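Local coordinates for uncharacterized lipoprotein GfcB (Escherichia coli K12, PDB 2IN5) that is of unknown function but, as a membrane lipoprotein homologous to group 4 capsule protein B, may take part in making or exporting capsule polysaccharide, at residues 131-136 against 149-154; 106-111 against 127-132; 161-166 against 180-185; 138-143 against 191-196. All coordinates share one frame; numbering follows the deposited sequence.

Contact 1: 131-136 against 149-154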
loop_
_atom_site.group_PDB
_atom_site.type_symbol
_atom_site.label_atom_id
_atom_site.label_comp_id
_atom_site.label_asym_id
_atom_site.label_seq_id
_atom_site.Cartn_x
_atom_site.Cartn_y
_atom_site.Cartn_z
ATOM N N SER A 131 4.582 5.529 -31.209
ATOM C CA SER A 131 5.398 5.590 -32.411
ATOM C C SER A 131 6.856 5.276 -32.042
ATOM O O SER A 131 7.457 5.957 -31.199
ATOM C CB SER A 131 5.260 6.984 -33.049
ATOM O OG SER A 131 5.763 7.032 -34.380
ATOM N N PHE A 132 7.406 4.223 -32.654
ATOM C CA PHE A 132 8.784 3.798 -32.391
ATOM C C PHE A 132 9.739 4.863 -32.904
ATOM O O PHE A 132 9.787 5.153 -34.101
ATOM C CB PHE A 132 9.077 2.454 -33.065
ATOM C CG PHE A 132 10.425 1.884 -32.713
ATOM C CD1 PHE A 132 10.724 1.532 -31.397
ATOM C CD2 PHE A 132 11.414 1.744 -33.683
ATOM C CE1 PHE A 132 11.991 1.057 -31.053
ATOM C CE2 PHE A 132 12.684 1.270 -33.349
ATOM C CZ PHE A 132 12.973 0.926 -32.032
ATOM N N ALA A 133 10.490 5.449 -31.979
ATOM C CA ALA A 133 11.429 6.513 -32.300
ATOM C C ALA A 133 12.853 5.993 -32.462
ATOM O O ALA A 133 13.773 6.756 -32.756
ATOM C CB ALA A 133 11.373 7.581 -31.218
ATOM N N GLY A 134 13.031 4.693 -32.257
ATOM C CA GLY A 134 14.346 4.109 -32.418
ATOM C C GLY A 134 15.072 3.630 -31.176
ATOM O O GLY A 134 14.508 3.485 -30.091
ATOM N N LEU A 135 16.359 3.377 -31.355
ATOM C CA LEU A 135 17.207 2.910 -30.283
ATOM C C LEU A 135 17.907 4.093 -29.626
ATOM O O LEU A 135 18.123 5.132 -30.252
ATOM C CB LEU A 135 18.230 1.932 -30.855
ATOM C CG LEU A 135 19.518 1.674 -30.076
ATOM C CD1 LEU A 135 19.256 0.810 -28.859
ATOM C CD2 LEU A 135 20.507 1.003 -31.001
ATOM N N GLU A 136 18.220 3.938 -28.347
ATOM C CA GLU A 136 18.927 4.961 -27.600
ATOM C C GLU A 136 19.517 4.362 -26.346
ATOM O O GLU A 136 18.890 3.537 -25.685
ATOM C CB GLU A 136 18.017 6.119 -27.197
ATOM C CG GLU A 136 18.846 7.371 -26.915
ATOM C CD GLU A 136 18.105 8.479 -26.186
ATOM O OE1 GLU A 136 16.917 8.745 -26.504
ATOM O OE2 GLU A 136 18.736 9.107 -25.301
ATOM N N VAL A 149 13.051 3.496 -27.835
ATOM C CA VAL A 149 12.418 4.771 -27.549
ATOM C C VAL A 149 11.026 4.823 -28.158
ATOM O O VAL A 149 10.870 4.762 -29.373
ATOM C CB VAL A 149 13.243 5.950 -28.106
ATOM C CG1 VAL A 149 12.550 7.261 -27.777
ATOM C CG2 VAL A 149 14.648 5.926 -27.522
ATOM N N TRP A 150 10.011 4.926 -27.307
ATOM C CA TRP A 150 8.636 4.998 -27.777
ATOM C C TRP A 150 8.058 6.389 -27.556
ATOM O O TRP A 150 8.107 6.918 -26.452
ATOM C CB TRP A 150 7.786 3.977 -27.041
ATOM C CG TRP A 150 7.973 2.579 -27.515
ATOM C CD1 TRP A 150 8.645 1.572 -26.880
ATOM C CD2 TRP A 150 7.431 2.013 -28.704
ATOM N NE1 TRP A 150 8.546 0.407 -27.601
ATOM C CE2 TRP A 150 7.804 0.650 -28.727
ATOM C CE3 TRP A 150 6.662 2.527 -29.757
ATOM C CZ2 TRP A 150 7.429 -0.208 -29.760
ATOM C CZ3 TRP A 150 6.292 1.676 -30.783
ATOM C CH2 TRP A 150 6.676 0.317 -30.776
ATOM N N GLN A 151 7.521 6.972 -28.621
ATOM C CA GLN A 151 6.909 8.292 -28.572
ATOM C C GLN A 151 5.392 8.158 -28.632
ATOM O O GLN A 151 4.850 7.746 -29.657
ATOM C CB GLN A 151 7.365 9.124 -29.761
ATOM C CG GLN A 151 8.846 9.386 -29.768
ATOM C CD GLN A 151 9.203 10.651 -29.040
ATOM O OE1 GLN A 151 8.573 11.003 -28.041
ATOM N NE2 GLN A 151 10.232 11.343 -29.524
ATOM N N GLU A 152 4.714 8.515 -27.544
ATOM C CA GLU A 152 3.261 8.442 -27.473
ATOM C C GLU A 152 2.617 9.778 -27.827
ATOM O O GLU A 152 2.739 10.762 -27.084
ATOM C CB GLU A 152 2.826 8.019 -26.065
ATOM C CG GLU A 152 1.321 8.070 -25.817
ATOM C CD GLU A 152 0.943 7.693 -24.385
ATOM O OE1 GLU A 152 1.466 8.327 -23.441
ATOM O OE2 GLU A 152 0.116 6.766 -24.195
ATOM N N GLU A 153 1.945 9.814 -28.972
ATOM C CA GLU A 153 1.255 11.024 -29.416
ATOM C C GLU A 153 -0.135 11.019 -28.781
ATOM O O GLU A 153 -0.981 10.188 -29.114
ATOM C CB GLU A 153 1.143 11.047 -30.949
ATOM C CG GLU A 153 2.496 11.077 -31.675
ATOM C CD GLU A 153 3.397 12.223 -31.201
ATOM O OE1 GLU A 153 2.937 13.393 -31.210
ATOM O OE2 GLU A 153 4.567 11.953 -30.829
ATOM N N VAL A 154 -0.367 11.941 -27.856
ATOM C CA VAL A 154 -1.656 11.989 -27.180
ATOM C C VAL A 154 -2.490 13.192 -27.599
ATOM O O VAL A 154 -1.963 14.275 -27.864
ATOM C CB VAL A 154 -1.492 12.028 -25.629
ATOM C CG1 VAL A 154 -2.828 11.778 -24.962
ATOM C CG2 VAL A 154 -0.472 10.997 -25.174
#
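F132 and W150 face each other as a non-hydrogen-bonded antiparallel pair, and their rings meet edge to face. From F132 CB outward the contacts run in order: CB lies over the six-membered ring of W150, 3.7 Å from W150 CZ3, in a CH-pi contact. CG stands anti to the backbone N, beside the carbonyl carbon (chi1 -174°). Next, F132 CD1 sits over the centre of the indole, 4.0 Å above its plane, so the edge of the phenyl meets the indole face, with the planes 67° apart. F132 CE1 passes near V149 N at 4.2 Å, and G134 N lies over the centre of one phenyl face. V149 and Q151 turn to the other face from W150; there A133 CB touches Q151 CG at 3.4 Å and V149 CG2 lies 3.4 Å from E136 CB. Q151 OE1 turns to T166 and E136 OE1 to W168. Backbone bonds join S131 and Q151 in both directions. Beyond them A133 N reaches V149 O and V149 N reaches G134 O, each at 2.7 Å. Two residues, A133 and G134, thus share V149 as their partner, a pattern consistent with a beta bulge in the hairpin of strands 120-140 and 143-156.

Contact 2: 106-111 against 127-132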
loop_
_atom_site.group_PDB
_atom_site.type_symbol
_atom_site.label_atom_id
_atom_site.label_comp_id
_atom_site.label_asym_id
_atom_site.label_seq_id
_atom_site.Cartn_x
_atom_site.Cartn_y
_atom_site.Cartn_z
ATOM N N GLY A 106 2.327 1.815 -33.746
ATOM C CA GLY A 106 0.958 2.149 -34.083
ATOM C C GLY A 106 -0.043 1.776 -33.001
ATOM O O GLY A 106 -1.250 1.892 -33.217
ATOM N N SER A 107 0.452 1.320 -31.849
ATOM C CA SER A 107 -0.407 0.936 -30.728
ATOM C C SER A 107 -1.247 2.124 -30.273
ATOM O O SER A 107 -0.771 3.258 -30.239
ATOM C CB SER A 107 0.429 0.427 -29.548
ATOM O OG SER A 107 0.990 -0.842 -29.810
ATOM N N ARG A 108 -2.497 1.861 -29.918
ATOM C CA ARG A 108 -3.374 2.933 -29.491
ATOM C C ARG A 108 -3.945 2.630 -28.116
ATOM O O ARG A 108 -3.881 1.497 -27.641
ATOM C CB ARG A 108 -4.492 3.140 -30.529
ATOM C CG ARG A 108 -3.961 3.315 -31.964
ATOM C CD ARG A 108 -4.838 4.214 -32.853
ATOM N NE ARG A 108 -6.233 3.779 -32.928
ATOM C CZ ARG A 108 -7.172 4.373 -33.667
ATOM N NH1 ARG A 108 -6.872 5.436 -34.409
ATOM N NH2 ARG A 108 -8.421 3.914 -33.654
ATOM N N TRP A 109 -4.467 3.657 -27.460
ATOM C CA TRP A 109 -5.055 3.493 -26.137
ATOM C C TRP A 109 -5.965 4.661 -25.840
ATOM O O TRP A 109 -5.634 5.812 -26.112
ATOM C CB TRP A 109 -3.965 3.397 -25.070
ATOM C CG TRP A 109 -4.489 3.291 -23.664
ATOM C CD1 TRP A 109 -5.585 2.599 -23.250
ATOM C CD2 TRP A 109 -3.895 3.842 -22.485
ATOM N NE1 TRP A 109 -5.710 2.678 -21.884
ATOM C CE2 TRP A 109 -4.681 3.434 -21.389
ATOM C CE3 TRP A 109 -2.768 4.637 -22.249
ATOM C CZ2 TRP A 109 -4.377 3.793 -20.070
ATOM C CZ3 TRP A 109 -2.465 4.994 -20.938
ATOM C CH2 TRP A 109 -3.269 4.569 -19.865
ATOM N N THR A 110 -7.128 4.350 -25.290
ATOM C CA THR A 110 -8.104 5.369 -24.960
ATOM C C THR A 110 -8.489 5.243 -23.496
ATOM O O THR A 110 -8.762 4.150 -23.001
ATOM C CB THR A 110 -9.356 5.247 -25.870
ATOM O OG1 THR A 110 -9.039 5.741 -27.178
ATOM C CG2 THR A 110 -10.525 6.047 -25.307
ATOM N N ARG A 111 -8.482 6.368 -22.795
ATOM C CA ARG A 111 -8.835 6.369 -21.386
ATOM C C ARG A 111 -9.207 7.772 -20.946
ATOM O O ARG A 111 -9.028 8.741 -21.690
ATOM C CB ARG A 111 -7.660 5.855 -20.542
ATOM C CG ARG A 111 -6.457 6.790 -20.455
ATOM C CD ARG A 111 -5.827 7.023 -21.811
ATOM N NE ARG A 111 -4.492 7.588 -21.685
ATOM C CZ ARG A 111 -3.658 7.775 -22.703
ATOM N NH1 ARG A 111 -4.015 7.442 -23.936
ATOM N NH2 ARG A 111 -2.460 8.294 -22.485
ATOM N N SER A 127 -6.703 9.975 -26.035
ATOM C CA SER A 127 -6.477 8.929 -27.011
ATOM C C SER A 127 -5.073 9.150 -27.557
ATOM O O SER A 127 -4.720 10.260 -27.956
ATOM C CB SER A 127 -7.519 9.013 -28.129
ATOM O OG SER A 127 -7.587 10.324 -28.657
ATOM N N SER A 128 -4.267 8.097 -27.560
ATOM C CA SER A 128 -2.893 8.202 -28.044
ATOM C C SER A 128 -2.461 7.021 -28.896
ATOM O O SER A 128 -3.098 5.967 -28.903
ATOM C CB SER A 128 -1.924 8.316 -26.867
ATOM O OG SER A 128 -1.926 7.121 -26.103
ATOM N N THR A 129 -1.357 7.216 -29.609
ATOM C CA THR A 129 -0.788 6.179 -30.455
ATOM C C THR A 129 0.718 6.150 -30.219
ATOM O O THR A 129 1.368 7.195 -30.139
ATOM C CB THR A 129 -1.070 6.445 -31.959
ATOM O OG1 THR A 129 -0.343 7.600 -32.390
ATOM C CG2 THR A 129 -2.554 6.677 -32.188
ATOM N N PHE A 130 1.271 4.952 -30.086
ATOM C CA PHE A 130 2.702 4.813 -29.858
ATOM C C PHE A 130 3.476 4.798 -31.168
ATOM O O PHE A 130 3.076 4.138 -32.124
ATOM C CB PHE A 130 2.992 3.537 -29.073
ATOM C CG PHE A 130 2.757 3.665 -27.593
ATOM C CD1 PHE A 130 3.683 3.158 -26.694
ATOM C CD2 PHE A 130 1.614 4.283 -27.095
ATOM C CE1 PHE A 130 3.482 3.261 -25.322
ATOM C CE2 PHE A 130 1.404 4.391 -25.724
ATOM C CZ PHE A 130 2.345 3.878 -24.837
ATOM N N SER A 131 4.582 5.529 -31.209
ATOM C CA SER A 131 5.398 5.590 -32.411
ATOM C C SER A 131 6.856 5.276 -32.042
ATOM O O SER A 131 7.457 5.957 -31.199
ATOM C CB SER A 131 5.260 6.984 -33.049
ATOM O OG SER A 131 5.763 7.032 -34.380
ATOM N N PHE A 132 7.406 4.223 -32.654
ATOM C CA PHE A 132 8.784 3.798 -32.391
ATOM C C PHE A 132 9.739 4.863 -32.904
ATOM O O PHE A 132 9.787 5.153 -34.101
ATOM C CB PHE A 132 9.077 2.454 -33.065
ATOM C CG PHE A 132 10.425 1.884 -32.713
ATOM C CD1 PHE A 132 10.724 1.532 -31.397
ATOM C CD2 PHE A 132 11.414 1.744 -33.683
ATOM C CE1 PHE A 132 11.991 1.057 -31.053
ATOM C CE2 PHE A 132 12.684 1.270 -33.349
ATOM C CZ PHE A 132 12.973 0.926 -32.032
#
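R111 and S128 meet across the beta hairpin of strands 108-117 and 120-140: R111 NH1 gives a hydrogen bond to S128 OG, 3.0 Å away and in the guanidinium plane. The same NH1 bonds weakly to W109 O. W109 covers one face of the guanidinium, its CE3 3.3 Å above the centre, while R111 CD sits over the indole. With CG wedged between backbone N and carbonyl carbon (chi1 70°), the arginine chain starts in a crowded position and then bends at chi2. In the next shell, E152 OE2 accepts a hydrogen bond from S128 OG and makes a long, weak ion pair with R111 NH2, while N91 O holds W109 NE1. An alanine in place of R111 would probably leave S128 OG without its N-H donor and take CD and the guanidinium away from the indole of W109. The backbone frame is antiparallel: W109 and S128 exchange N-H...O bonds of 3.0 Å each, F130 N reaches S107 O at 2.7 Å, and G106 N reaches F130 O. On the other side of the hairpin R108 and T129 run side by side, pointing the same way, and R108 CD touches T129 CG2 at 3.4 Å.

Contact 3: 161-166 against 180-185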
loop_
_atom_site.group_PDB
_atom_site.type_symbol
_atom_site.label_atom_id
_atom_site.label_comp_id
_atom_site.label_asym_id
_atom_site.label_seq_id
_atom_site.Cartn_x
_atom_site.Cartn_y
_atom_site.Cartn_z
ATOM N N LYS A 161 -6.653 19.273 -27.255
ATOM C CA LYS A 161 -5.239 19.491 -26.969
ATOM C C LYS A 161 -4.439 18.271 -27.402
ATOM O O LYS A 161 -4.985 17.175 -27.530
ATOM C CB LYS A 161 -5.030 19.739 -25.466
ATOM C CG LYS A 161 -5.990 20.766 -24.868
ATOM C CD LYS A 161 -5.891 20.844 -23.343
ATOM C CE LYS A 161 -4.786 21.783 -22.880
ATOM N NZ LYS A 161 -3.458 21.379 -23.405
ATOM N N GLN A 162 -3.150 18.468 -27.651
ATOM C CA GLN A 162 -2.277 17.369 -28.036
ATOM C C GLN A 162 -0.835 17.626 -27.632
ATOM O O GLN A 162 -0.297 18.717 -27.818
ATOM C CB GLN A 162 -2.346 17.089 -29.541
ATOM C CG GLN A 162 -1.940 18.236 -30.435
ATOM C CD GLN A 162 -1.877 17.826 -31.902
ATOM O OE1 GLN A 162 -1.974 18.668 -32.804
ATOM N NE2 GLN A 162 -1.702 16.524 -32.147
ATOM N N TRP A 163 -0.223 16.598 -27.059
ATOM C CA TRP A 163 1.154 16.666 -26.616
ATOM C C TRP A 163 1.788 15.302 -26.846
ATOM O O TRP A 163 1.112 14.352 -27.250
ATOM C CB TRP A 163 1.208 17.034 -25.136
ATOM C CG TRP A 163 0.623 16.000 -24.220
ATOM C CD1 TRP A 163 1.311 15.107 -23.447
ATOM C CD2 TRP A 163 -0.766 15.788 -23.939
ATOM N NE1 TRP A 163 0.436 14.358 -22.693
ATOM C CE2 TRP A 163 -0.845 14.756 -22.975
ATOM C CE3 TRP A 163 -1.955 16.371 -24.406
ATOM C CZ2 TRP A 163 -2.067 14.297 -22.463
ATOM C CZ3 TRP A 163 -3.172 15.911 -23.896
ATOM C CH2 TRP A 163 -3.215 14.885 -22.933
ATOM N N GLN A 164 3.089 15.209 -26.584
ATOM C CA GLN A 164 3.826 13.962 -26.765
ATOM C C GLN A 164 4.515 13.505 -25.486
ATOM O O GLN A 164 5.134 14.304 -24.800
ATOM C CB GLN A 164 4.879 14.144 -27.865
ATOM C CG GLN A 164 5.956 13.056 -27.908
ATOM C CD GLN A 164 7.096 13.399 -28.859
ATOM O OE1 GLN A 164 7.039 13.100 -30.053
ATOM N NE2 GLN A 164 8.131 14.054 -28.330
ATOM N N ASN A 165 4.372 12.225 -25.158
ATOM C CA ASN A 165 5.042 11.647 -23.995
ATOM C C ASN A 165 6.112 10.745 -24.579
ATOM O O ASN A 165 5.985 10.285 -25.711
ATOM C CB ASN A 165 4.110 10.773 -23.152
ATOM C CG ASN A 165 2.935 11.539 -22.570
ATOM O OD1 ASN A 165 3.098 12.614 -21.991
ATOM N ND2 ASN A 165 1.742 10.974 -22.704
ATOM N N THR A 166 7.159 10.475 -23.812
ATOM C CA THR A 166 8.231 9.614 -24.289
ATOM C C THR A 166 8.557 8.585 -23.220
ATOM O O THR A 166 8.594 8.902 -22.034
ATOM C CB THR A 166 9.491 10.441 -24.631
ATOM O OG1 THR A 166 9.139 11.486 -25.547
ATOM C CG2 THR A 166 10.550 9.561 -25.285
ATOM N N ARG A 180 8.701 10.536 -19.793
ATOM C CA ARG A 180 8.329 11.942 -19.776
ATOM C C ARG A 180 6.850 11.974 -20.138
ATOM O O ARG A 180 6.467 11.506 -21.214
ATOM C CB ARG A 180 9.112 12.761 -20.804
ATOM C CG ARG A 180 10.630 12.641 -20.706
ATOM C CD ARG A 180 11.305 13.994 -20.876
ATOM N NE ARG A 180 10.720 14.774 -21.963
ATOM C CZ ARG A 180 10.875 14.511 -23.260
ATOM N NH1 ARG A 180 11.609 13.477 -23.655
ATOM N NH2 ARG A 180 10.286 15.286 -24.165
ATOM N N GLN A 181 6.024 12.521 -19.248
ATOM C CA GLN A 181 4.582 12.599 -19.488
ATOM C C GLN A 181 3.930 13.743 -18.732
ATOM O O GLN A 181 4.552 14.371 -17.892
ATOM C CB GLN A 181 3.912 11.280 -19.084
ATOM C CG GLN A 181 3.972 10.977 -17.597
ATOM C CD GLN A 181 3.782 9.500 -17.297
ATOM O OE1 GLN A 181 2.746 8.903 -17.617
ATOM N NE2 GLN A 181 4.792 8.897 -16.687
HETATM N N MSE A 182 2.663 14.005 -19.034
HETATM C CA MSE A 182 1.914 15.061 -18.366
HETATM C C MSE A 182 1.156 14.470 -17.197
HETATM O O MSE A 182 0.812 13.288 -17.204
HETATM C CB MSE A 182 0.918 15.701 -19.333
HETATM C CG MSE A 182 1.566 16.423 -20.482
HETATM SE SE MSE A 182 2.592 17.949 -19.899
HETATM C CE MSE A 182 2.598 18.956 -21.539
ATOM N N LEU A 183 0.888 15.286 -16.187
ATOM C CA LEU A 183 0.150 14.793 -15.038
ATOM C C LEU A 183 -1.349 14.930 -15.315
ATOM O O LEU A 183 -2.164 14.167 -14.804
ATOM C CB LEU A 183 0.569 15.568 -13.787
ATOM C CG LEU A 183 -0.112 15.236 -12.466
ATOM C CD1 LEU A 183 0.804 15.610 -11.321
ATOM C CD2 LEU A 183 -1.447 15.994 -12.377
ATOM N N GLY A 184 -1.698 15.904 -16.142
ATOM C CA GLY A 184 -3.085 16.109 -16.500
ATOM C C GLY A 184 -3.143 16.126 -18.010
ATOM O O GLY A 184 -2.223 15.643 -18.670
ATOM N N ALA A 185 -4.214 16.678 -18.565
ATOM C CA ALA A 185 -4.350 16.751 -20.010
ATOM C C ALA A 185 -3.410 17.822 -20.564
ATOM O O ALA A 185 -3.704 19.017 -20.501
ATOM C CB ALA A 185 -5.787 17.066 -20.382
HETATM O O HOH W 1 0.514 11.829 -20.033
#
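W163 and selenomethionine M182 meet where the hairpin of strands 161-170 and 176-182 opens out: T166 and R180 still pair closely, whereas K161 and A185 lie 7.5 Å apart CA to CA, and the indole lies between the diverging backbones. Ring contacts come first. M182 CG stands over the five-membered ring of W163, 3.5 Å from its centroid, and SE lies obliquely to it in a longer Met-aromatic contact. On the same indole, A185 C sits over the face toward the rim, and A185 CA is 3.6 Å from W163 CH2. CG of W163 sits between its own backbone N and carbonyl carbon (chi1 65°). An alanine at W163 would probably open a gap beside M182 and A185 and leave N165 OD1 without its NE1 donor. The hydrogen bonds to N165 OD1 are weak: it takes W163 NE1 and M182 N, each at 3.3 Å. N165 ND2 has E152 OE1 as its main partner and also gives a weak bond to a water that donates to M182 O. Backbone bonds close the tight end, T166 N to R180 O and R180 N to T166 O, an antiparallel hydrogen-bonded pair. Beside it the two side chains run the same way; T166 OG1 is bonded to Q151, and R180 NH1 stops 3.7 Å from T166 OG1.

Contact 4: 138-143 against 191-196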
loop_
_atom_site.group_PDB
_atom_site.type_symbol
_atom_site.label_atom_id
_atom_site.label_comp_id
_atom_site.label_asym_id
_atom_site.label_seq_id
_atom_site.Cartn_x
_atom_site.Cartn_y
_atom_site.Cartn_z
ATOM N N LEU A 138 20.991 5.127 -22.602
ATOM C CA LEU A 138 20.956 6.108 -21.524
ATOM C C LEU A 138 21.933 5.678 -20.455
ATOM O O LEU A 138 22.150 4.488 -20.248
ATOM C CB LEU A 138 19.558 6.169 -20.895
ATOM C CG LEU A 138 18.343 6.539 -21.751
ATOM C CD1 LEU A 138 17.084 6.500 -20.899
ATOM C CD2 LEU A 138 18.545 7.917 -22.341
ATOM N N ASN A 139 22.531 6.648 -19.777
ATOM C CA ASN A 139 23.447 6.331 -18.699
ATOM C C ASN A 139 22.711 6.697 -17.426
ATOM O O ASN A 139 22.382 7.860 -17.201
ATOM C CB ASN A 139 24.737 7.136 -18.811
ATOM C CG ASN A 139 25.710 6.806 -17.701
ATOM O OD1 ASN A 139 25.685 7.410 -16.622
ATOM N ND2 ASN A 139 26.551 5.810 -17.946
ATOM N N ILE A 140 22.445 5.690 -16.605
ATOM C CA ILE A 140 21.701 5.876 -15.374
ATOM C C ILE A 140 22.438 5.237 -14.212
ATOM O O ILE A 140 22.686 4.028 -14.217
ATOM C CB ILE A 140 20.307 5.218 -15.486
ATOM C CG1 ILE A 140 19.515 5.870 -16.623
ATOM C CG2 ILE A 140 19.584 5.304 -14.159
ATOM C CD1 ILE A 140 18.312 5.067 -17.073
ATOM N N ALA A 141 22.765 6.044 -13.208
ATOM C CA ALA A 141 23.490 5.548 -12.046
ATOM C C ALA A 141 24.823 4.983 -12.518
ATOM O O ALA A 141 25.300 3.970 -12.002
ATOM C CB ALA A 141 22.680 4.473 -11.331
ATOM N N GLY A 142 25.396 5.639 -13.524
ATOM C CA GLY A 142 26.682 5.234 -14.059
ATOM C C GLY A 142 26.716 3.939 -14.839
ATOM O O GLY A 142 27.752 3.281 -14.917
ATOM N N ARG A 143 25.590 3.559 -15.420
ATOM C CA ARG A 143 25.536 2.338 -16.198
ATOM C C ARG A 143 24.798 2.592 -17.491
ATOM O O ARG A 143 23.911 3.447 -17.565
ATOM C CB ARG A 143 24.828 1.235 -15.425
ATOM C CG ARG A 143 25.708 0.460 -14.482
ATOM C CD ARG A 143 24.890 -0.640 -13.822
ATOM N NE ARG A 143 24.055 -1.324 -14.812
ATOM C CZ ARG A 143 24.529 -2.081 -15.797
ATOM N NH1 ARG A 143 23.692 -2.654 -16.651
ATOM N NH2 ARG A 143 25.837 -2.282 -15.914
ATOM N N GLU A 191 8.761 14.002 -15.059
ATOM C CA GLU A 191 9.927 13.274 -15.561
ATOM C C GLU A 191 10.338 12.263 -14.509
ATOM O O GLU A 191 10.475 12.607 -13.337
ATOM C CB GLU A 191 11.094 14.232 -15.822
ATOM C CG GLU A 191 10.870 15.244 -16.932
ATOM C CD GLU A 191 12.079 16.147 -17.138
ATOM O OE1 GLU A 191 13.196 15.615 -17.340
ATOM O OE2 GLU A 191 11.914 17.391 -17.101
HETATM N N MSE A 192 10.532 11.018 -14.924
HETATM C CA MSE A 192 10.931 9.975 -13.992
HETATM C C MSE A 192 12.068 9.124 -14.541
HETATM O O MSE A 192 12.035 8.702 -15.698
HETATM C CB MSE A 192 9.743 9.077 -13.665
HETATM C CG MSE A 192 8.566 9.827 -13.082
HETATM SE SE MSE A 192 7.185 8.636 -12.457
HETATM C CE MSE A 192 6.277 8.426 -14.150
ATOM N N THR A 193 13.073 8.888 -13.703
ATOM C CA THR A 193 14.218 8.073 -14.079
ATOM C C THR A 193 14.339 6.968 -13.036
ATOM O O THR A 193 14.523 7.235 -11.850
ATOM C CB THR A 193 15.526 8.910 -14.135
ATOM O OG1 THR A 193 15.399 9.928 -15.134
ATOM C CG2 THR A 193 16.714 8.026 -14.503
ATOM N N PHE A 194 14.210 5.725 -13.483
ATOM C CA PHE A 194 14.281 4.583 -12.585
ATOM C C PHE A 194 15.698 4.065 -12.512
ATOM O O PHE A 194 16.216 3.513 -13.474
ATOM C CB PHE A 194 13.307 3.519 -13.067
ATOM C CG PHE A 194 11.934 4.048 -13.276
ATOM C CD1 PHE A 194 11.634 4.793 -14.406
ATOM C CD2 PHE A 194 10.962 3.886 -12.305
ATOM C CE1 PHE A 194 10.382 5.376 -14.566
ATOM C CE2 PHE A 194 9.701 4.467 -12.453
ATOM C CZ PHE A 194 9.414 5.211 -13.581
ATOM N N LEU A 195 16.309 4.260 -11.347
ATOM C CA LEU A 195 17.694 3.903 -11.102
ATOM C C LEU A 195 18.062 2.442 -10.982
ATOM O O LEU A 195 19.075 2.014 -11.532
ATOM C CB LEU A 195 18.207 4.629 -9.858
ATOM C CG LEU A 195 18.289 6.161 -9.852
ATOM C CD1 LEU A 195 19.023 6.679 -11.083
ATOM C CD2 LEU A 195 16.903 6.725 -9.806
ATOM N N LYS A 196 17.269 1.672 -10.255
ATOM C CA LYS A 196 17.609 0.271 -10.094
ATOM C C LYS A 196 17.154 -0.544 -11.289
ATOM O O LYS A 196 15.963 -0.630 -11.585
ATOM C CB LYS A 196 17.006 -0.267 -8.809
ATOM C CG LYS A 196 17.287 -1.714 -8.577
ATOM C CD LYS A 196 16.870 -2.096 -7.186
ATOM C CE LYS A 196 16.970 -3.572 -7.043
ATOM N NZ LYS A 196 18.287 -3.969 -7.592
HETATM O O HOH W 2 21.382 1.899 -14.087
#
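At the tip of the hairpin joining strands 120-140 and 143-156, I140 and A141 press against T193 and L195, where strand 189-194, the last in the chain, runs out into loop. The turn is tight: I140 N bonds to R143 O at 2.8 Å and R143 N returns to I140 O, with A141 and G142 both at positive phi, close to a type I' turn. Contact between the segments is almost wholly apolar. I140 CG2 does most of the touching. It lies 3.4 Å from L195 CD1, tighter than usual for two methyls, and also reaches T193 CG2 at 4.0 Å and the carbonyl oxygen of F194. I140 CG1 flanks the same threonine methyl, 4.1 Å from T193 CG2. L195 CG is anti to its carbonyl carbon (chi1 -64°), and L195 CD1 also approaches A141 CB, at 4.3 Å. A water donates a weak bond to L195 O and sits beside I140 O. I29 of helix 26-31 packs on both A141 and L195, and R177 lies against I140 while its NE holds F194 O. The arrangement is that of a two-residue beta-hairpin turn packed against the end of a strand far away in sequence.

How the contacts relate
Contacts 1, 2 and 3 each tie the two arms of a beta hairpin, and the first two share S131 and F132 on strand 120-140; contact 4 uses the far end of the same strand. E152 of contact 1 connects all three hairpin contacts, bonding to S128 of contact 2 and N165 of contact 3, while Q151 holds T166. Contacts 1 and 2 lie farther out, mixing backbone ladders with exposed side chains; contact 3 is more buried and trades part of its ladder for an indole. Contact 4 is the odd one: buried, formed by segments far apart in sequence, and made of methyl groups. It meets contact 3 where strands 176-182 and 189-194 adjoin, with Q181 against M192.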